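Local coordinates for protein 2-aminomuconic 6-semialdehyde dehydrogenase (Pseudomonas sp., PDB 7BZV) that oxidises 2-aminomuconic 6-semialdehyde with NAD+ as cofactor, a step in the meta-cleavage breakdown of 2-aminophenol, and works as a tetramer, at residues 4-9 with 33-38; 67-72 with 112-117. All coordinates share one frame; numbering follows the deposited sequence.

Contact 1: 4-9 with 33-38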
# COMPACT_ATOMS: atom_id res chain seq x y z
N GLN B 4 -36.47 10.85 -29.36
CA GLN B 4 -35.40 10.23 -30.11
C GLN B 4 -34.19 10.04 -29.20
O GLN B 4 -33.81 10.97 -28.47
CB GLN B 4 -34.98 11.06 -31.33
CG GLN B 4 -36.09 11.42 -32.30
CD GLN B 4 -36.77 10.19 -32.88
OE1 GLN B 4 -36.15 9.40 -33.60
NE2 GLN B 4 -38.03 10.02 -32.55
N TYR B 5 -33.61 8.85 -29.23
CA TYR B 5 -32.36 8.54 -28.55
C TYR B 5 -31.34 8.34 -29.66
O TYR B 5 -31.38 7.34 -30.38
CB TYR B 5 -32.54 7.33 -27.63
CG TYR B 5 -33.26 7.60 -26.31
CD1 TYR B 5 -33.04 8.78 -25.60
CD2 TYR B 5 -34.15 6.68 -25.77
CE1 TYR B 5 -33.68 9.02 -24.38
CE2 TYR B 5 -34.80 6.91 -24.56
CZ TYR B 5 -34.56 8.09 -23.87
OH TYR B 5 -35.20 8.34 -22.67
N ARG B 6 -30.48 9.34 -29.86
CA ARG B 6 -29.54 9.33 -30.98
C ARG B 6 -28.17 8.86 -30.53
O ARG B 6 -27.87 8.76 -29.34
CB ARG B 6 -29.44 10.72 -31.61
CG ARG B 6 -30.76 11.22 -32.21
CD ARG B 6 -30.69 12.68 -32.61
NE ARG B 6 -30.20 13.52 -31.52
CZ ARG B 6 -30.98 14.15 -30.65
NH1 ARG B 6 -32.30 14.04 -30.76
NH2 ARG B 6 -30.44 14.88 -29.68
N ASN B 7 -27.32 8.57 -31.51
CA ASN B 7 -25.92 8.30 -31.25
C ASN B 7 -25.18 9.62 -31.01
O ASN B 7 -25.64 10.70 -31.39
CB ASN B 7 -25.27 7.57 -32.43
CG ASN B 7 -26.02 6.32 -32.82
OD1 ASN B 7 -25.80 5.25 -32.25
ND2 ASN B 7 -26.89 6.43 -33.82
N PHE B 8 -24.01 9.51 -30.37
CA PHE B 8 -23.16 10.67 -30.08
C PHE B 8 -21.73 10.29 -30.43
O PHE B 8 -21.10 9.50 -29.71
CB PHE B 8 -23.34 11.09 -28.61
CG PHE B 8 -22.69 12.40 -28.26
CD1 PHE B 8 -23.20 13.59 -28.72
CD2 PHE B 8 -21.55 12.42 -27.44
CE1 PHE B 8 -22.59 14.80 -28.41
CE2 PHE B 8 -20.93 13.62 -27.12
CZ PHE B 8 -21.45 14.81 -27.59
N VAL B 9 -21.21 10.82 -31.53
CA VAL B 9 -19.89 10.43 -32.03
C VAL B 9 -19.10 11.69 -32.32
O VAL B 9 -19.56 12.54 -33.09
CB VAL B 9 -19.98 9.53 -33.28
CG1 VAL B 9 -18.59 9.31 -33.88
CG2 VAL B 9 -20.63 8.18 -32.92
N VAL B 33 -37.78 6.10 -29.75
CA VAL B 33 -37.16 5.31 -30.81
C VAL B 33 -35.67 5.64 -30.87
O VAL B 33 -35.23 6.76 -30.59
CB VAL B 33 -37.87 5.52 -32.18
CG1 VAL B 33 -38.07 6.98 -32.46
CG2 VAL B 33 -37.07 4.84 -33.28
N VAL B 34 -34.90 4.62 -31.25
CA VAL B 34 -33.46 4.59 -31.06
C VAL B 34 -32.80 4.38 -32.41
O VAL B 34 -33.24 3.54 -33.20
CB VAL B 34 -33.08 3.45 -30.11
CG1 VAL B 34 -31.60 3.58 -29.64
CG2 VAL B 34 -34.05 3.42 -28.95
N HIS B 35 -31.71 5.11 -32.65
CA HIS B 35 -31.04 5.14 -33.95
C HIS B 35 -29.85 4.21 -33.93
O HIS B 35 -28.87 4.46 -33.22
CB HIS B 35 -30.62 6.56 -34.30
CG HIS B 35 -31.76 7.51 -34.40
ND1 HIS B 35 -32.10 8.14 -35.58
CD2 HIS B 35 -32.67 7.92 -33.48
CE1 HIS B 35 -33.15 8.92 -35.37
NE2 HIS B 35 -33.51 8.80 -34.11
N GLU B 36 -29.92 3.15 -34.73
CA GLU B 36 -28.92 2.09 -34.70
C GLU B 36 -27.68 2.51 -35.47
O GLU B 36 -27.77 3.14 -36.52
CB GLU B 36 -29.49 0.80 -35.27
CG GLU B 36 -28.54 -0.40 -35.15
CD GLU B 36 -29.18 -1.72 -35.54
OE1 GLU B 36 -30.37 -1.73 -35.87
OE2 GLU B 36 -28.46 -2.76 -35.50
N ALA B 37 -26.52 2.13 -34.95
CA ALA B 37 -25.23 2.48 -35.53
C ALA B 37 -24.71 1.31 -36.36
O ALA B 37 -24.71 0.17 -35.89
CB ALA B 37 -24.22 2.82 -34.43
N ASP B 38 -24.25 1.61 -37.58
CA ASP B 38 -23.69 0.59 -38.45
C ASP B 38 -22.21 0.39 -38.16
O ASP B 38 -21.61 1.09 -37.35
CB ASP B 38 -23.89 0.96 -39.93
CG ASP B 38 -23.49 2.38 -40.23
OD1 ASP B 38 -22.38 2.79 -39.81
OD2 ASP B 38 -24.28 3.09 -40.90
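His35 gives up the most surface here, and its imidazole is gripped from several sides. CG is anti to the carbonyl carbon (chi1 -61°), which turns the ring edge carrying CD2 and NE2 to Tyr5 O and Gln4 OE1, and His35 NE2 donates to Gln4 OE1 at 2.8 Å. The oxygen is met on a lone pair, but the bond is bent and OE1 sits somewhat out of the ring plane; the Gln4 amide stands almost perpendicular to the imidazole. Over one face comes Arg6 CG, 4.2 Å from the ring centroid, a CH-pi contact offset toward the rim. Ser16 N bonds to ND1, so both ring nitrogens are engaged in a way consistent with a neutral histidine protonated at NE2. Gln4 reaches the ring because its chain folds at chi2 (-59°), which also lays the amide alongside Val33, with Gln4 NE2 only 3.0 Å from Val33 CG1, a tight approach. Tyr5 contributes mainly backbone. Its N donates to Val33 O at 3.0 Å, nearly straight, and its O accepts His35 N at 3.2 Å almost along the C=O axis, so Tyr5 brackets Val34 in the usual parallel manner. This is the central parallel pair of a four-stranded mixed sheet near the N terminus of the aldehyde dehydrogenase fold, with strands 12-14 and 19-23 on the outside and Thr187 of helix 184-196 against the Tyr5 side chain. Gln4 and Val33 share one face of it. On the other, Tyr5 CB passes Val34 CG1 at 4.4 Å. Beyond Tyr5 the regular pairing stops and Asn7 takes over with its side chain: ND2 gives a bent bond to His35 O, 2.9 Å, from above the carbonyl plane. Asn7 ND2 also meets Val14 O, while OD1 accepts His207 N.

Contact 2: 67-72 with 112-117; sequences DWLRRI and NFADIL
Arg70 leaves helix 67-72 with CG anti to the carbonyl carbon (chi1 -74°), its CB directed along the flank of the neighbouring helix. The chain runs straight from CG to NE and crosses the small side chain of Ala114, whose CB lies 3.9 Å from CG and 3.8 Å from NE. The N-H of NE donates to a water at 2.9 Å, which donates to Asp115 OD1. At the tip NH2 closes a salt bridge to that same OD1, also 2.9 Å, approaching nearly along the C-O axis with OD1 at the guanidinium edge, the two planes 66° apart. OD1 is held by bridge and water, and by the reciprocal bond from Arg70 NH2 of a second subunit. The two Arg70 NH2 groups come close, a repulsion the two Asp115 carboxylates would probably offset. An alanine here would probably leave Asp115 OD1 short of charged partners in both subunits and the water less firmly held. Behind Arg70, Leu69 CD1 rests 3.7 Å from Ala114 CA, an apolar layer continuing to Ala169. Antiparallel at 167° with axes 8.7 Å apart, the helices form a close pair whose polar rim meets a second subunit of the aldehyde dehydrogenase tetramer.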
# COMPACT_ATOMS: atom_id res chain seq x y z
N ASP B 67 -11.21 16.63 -11.58
CA ASP B 67 -12.20 17.70 -11.68
C ASP B 67 -13.27 17.37 -12.73
O ASP B 67 -14.46 17.62 -12.52
CB ASP B 67 -11.51 19.02 -12.03
CG ASP B 67 -10.69 19.59 -10.87
OD1 ASP B 67 -10.79 19.05 -9.75
OD2 ASP B 67 -9.93 20.56 -11.08
N TRP B 68 -12.87 16.86 -13.90
CA TRP B 68 -13.86 16.49 -14.91
C TRP B 68 -14.85 15.49 -14.35
O TRP B 68 -16.06 15.63 -14.54
CB TRP B 68 -13.17 15.89 -16.15
CG TRP B 68 -12.58 16.85 -17.14
CD1 TRP B 68 -11.26 16.94 -17.51
CD2 TRP B 68 -13.28 17.81 -17.92
NE1 TRP B 68 -11.10 17.93 -18.45
CE2 TRP B 68 -12.33 18.47 -18.73
CE3 TRP B 68 -14.63 18.18 -18.00
CZ2 TRP B 68 -12.68 19.47 -19.63
CZ3 TRP B 68 -14.97 19.17 -18.89
CH2 TRP B 68 -14.00 19.82 -19.68
N LEU B 69 -14.34 14.46 -13.65
CA LEU B 69 -15.22 13.42 -13.12
C LEU B 69 -16.23 14.03 -12.15
O LEU B 69 -17.39 13.62 -12.10
CB LEU B 69 -14.41 12.33 -12.40
CG LEU B 69 -13.51 11.48 -13.30
CD1 LEU B 69 -12.59 10.63 -12.41
CD2 LEU B 69 -14.31 10.62 -14.19
N ARG B 70 -15.78 15.00 -11.35
CA ARG B 70 -16.68 15.66 -10.41
C ARG B 70 -17.65 16.59 -11.13
O ARG B 70 -18.82 16.70 -10.73
CB ARG B 70 -15.84 16.41 -9.36
CG ARG B 70 -15.21 15.47 -8.36
CD ARG B 70 -14.14 16.16 -7.46
NE ARG B 70 -13.55 15.22 -6.51
CZ ARG B 70 -12.44 15.44 -5.81
NH1 ARG B 70 -11.78 16.60 -5.92
NH2 ARG B 70 -11.99 14.52 -4.99
N ARG B 71 -17.21 17.27 -12.20
CA ARG B 71 -18.14 18.11 -12.96
C ARG B 71 -19.21 17.26 -13.62
O ARG B 71 -20.38 17.66 -13.66
CB ARG B 71 -17.37 18.93 -14.00
CG ARG B 71 -16.24 19.72 -13.39
CD ARG B 71 -16.24 21.14 -13.87
NE ARG B 71 -15.63 21.28 -15.19
CZ ARG B 71 -16.29 21.63 -16.29
NH1 ARG B 71 -17.59 21.89 -16.23
NH2 ARG B 71 -15.64 21.73 -17.44
N ILE B 72 -18.83 16.08 -14.12
CA ILE B 72 -19.81 15.15 -14.65
C ILE B 72 -20.82 14.75 -13.58
O ILE B 72 -22.04 14.78 -13.81
CB ILE B 72 -19.12 13.90 -15.24
CG1 ILE B 72 -18.42 14.26 -16.55
CG2 ILE B 72 -20.15 12.77 -15.40
CD1 ILE B 72 -17.35 13.23 -17.01
N ASN B 112 -16.56 8.59 -6.54
CA ASN B 112 -15.64 7.65 -5.91
C ASN B 112 -14.34 7.52 -6.72
O ASN B 112 -13.26 7.43 -6.14
CB ASN B 112 -16.30 6.28 -5.77
CG ASN B 112 -17.48 6.26 -4.73
OD1 ASN B 112 -18.12 5.22 -4.54
ND2 ASN B 112 -17.74 7.39 -4.09
N PHE B 113 -14.44 7.32 -8.03
CA PHE B 113 -13.21 7.20 -8.81
C PHE B 113 -12.47 8.51 -8.92
O PHE B 113 -11.25 8.51 -9.12
CB PHE B 113 -13.51 6.57 -10.20
CG PHE B 113 -13.68 5.09 -10.11
CD1 PHE B 113 -12.60 4.30 -9.78
CD2 PHE B 113 -14.94 4.52 -10.20
CE1 PHE B 113 -12.74 2.94 -9.60
CE2 PHE B 113 -15.09 3.14 -10.02
CZ PHE B 113 -13.99 2.36 -9.72
N ALA B 114 -13.16 9.65 -8.81
CA ALA B 114 -12.40 10.89 -8.70
C ALA B 114 -11.49 10.88 -7.46
O ALA B 114 -10.32 11.27 -7.54
CB ALA B 114 -13.37 12.07 -8.66
N ASP B 115 -12.02 10.44 -6.31
CA ASP B 115 -11.24 10.34 -5.08
C ASP B 115 -10.09 9.36 -5.24
O ASP B 115 -8.95 9.65 -4.85
CB ASP B 115 -12.13 9.90 -3.90
CG ASP B 115 -13.17 10.92 -3.49
OD1 ASP B 115 -13.08 12.11 -3.85
OD2 ASP B 115 -14.13 10.52 -2.82
N ILE B 116 -10.36 8.18 -5.80
CA ILE B 116 -9.31 7.17 -5.98
C ILE B 116 -8.20 7.69 -6.88
O ILE B 116 -7.01 7.51 -6.60
CB ILE B 116 -9.90 5.88 -6.57
CG1 ILE B 116 -10.70 5.24 -5.44
CG2 ILE B 116 -8.81 4.93 -7.07
CD1 ILE B 116 -11.83 4.41 -5.85
N LEU B 117 -8.57 8.36 -7.96
CA LEU B 117 -7.56 8.94 -8.85
C LEU B 117 -6.77 10.01 -8.13
O LEU B 117 -5.54 10.08 -8.27
CB LEU B 117 -8.23 9.52 -10.09
CG LEU B 117 -7.32 10.17 -11.15
CD1 LEU B 117 -6.28 9.19 -11.67
CD2 LEU B 117 -8.21 10.76 -12.30
O HOH W 1 -15.08 13.03 -5.46

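In the fold
Contacts 1 and 2 share no helix or strand: their centres are 27 Å apart, their nearest atoms about 11 Å, and the first closes along the chain before the second opens. Most touching residues are buried in both, but by different neighbours. Contact 1 is covered from within the subunit; no other chain reaches it, and its imidazole and two side-chain amides find their partners within the same chain. Contact 2 joins two helices through a small apolar core, and its charges face another copy of the protein. Contact 1 joins the two inner strands of a sheet within the subunit, while contact 2 takes part in the tetramer that NAD+ binding requires.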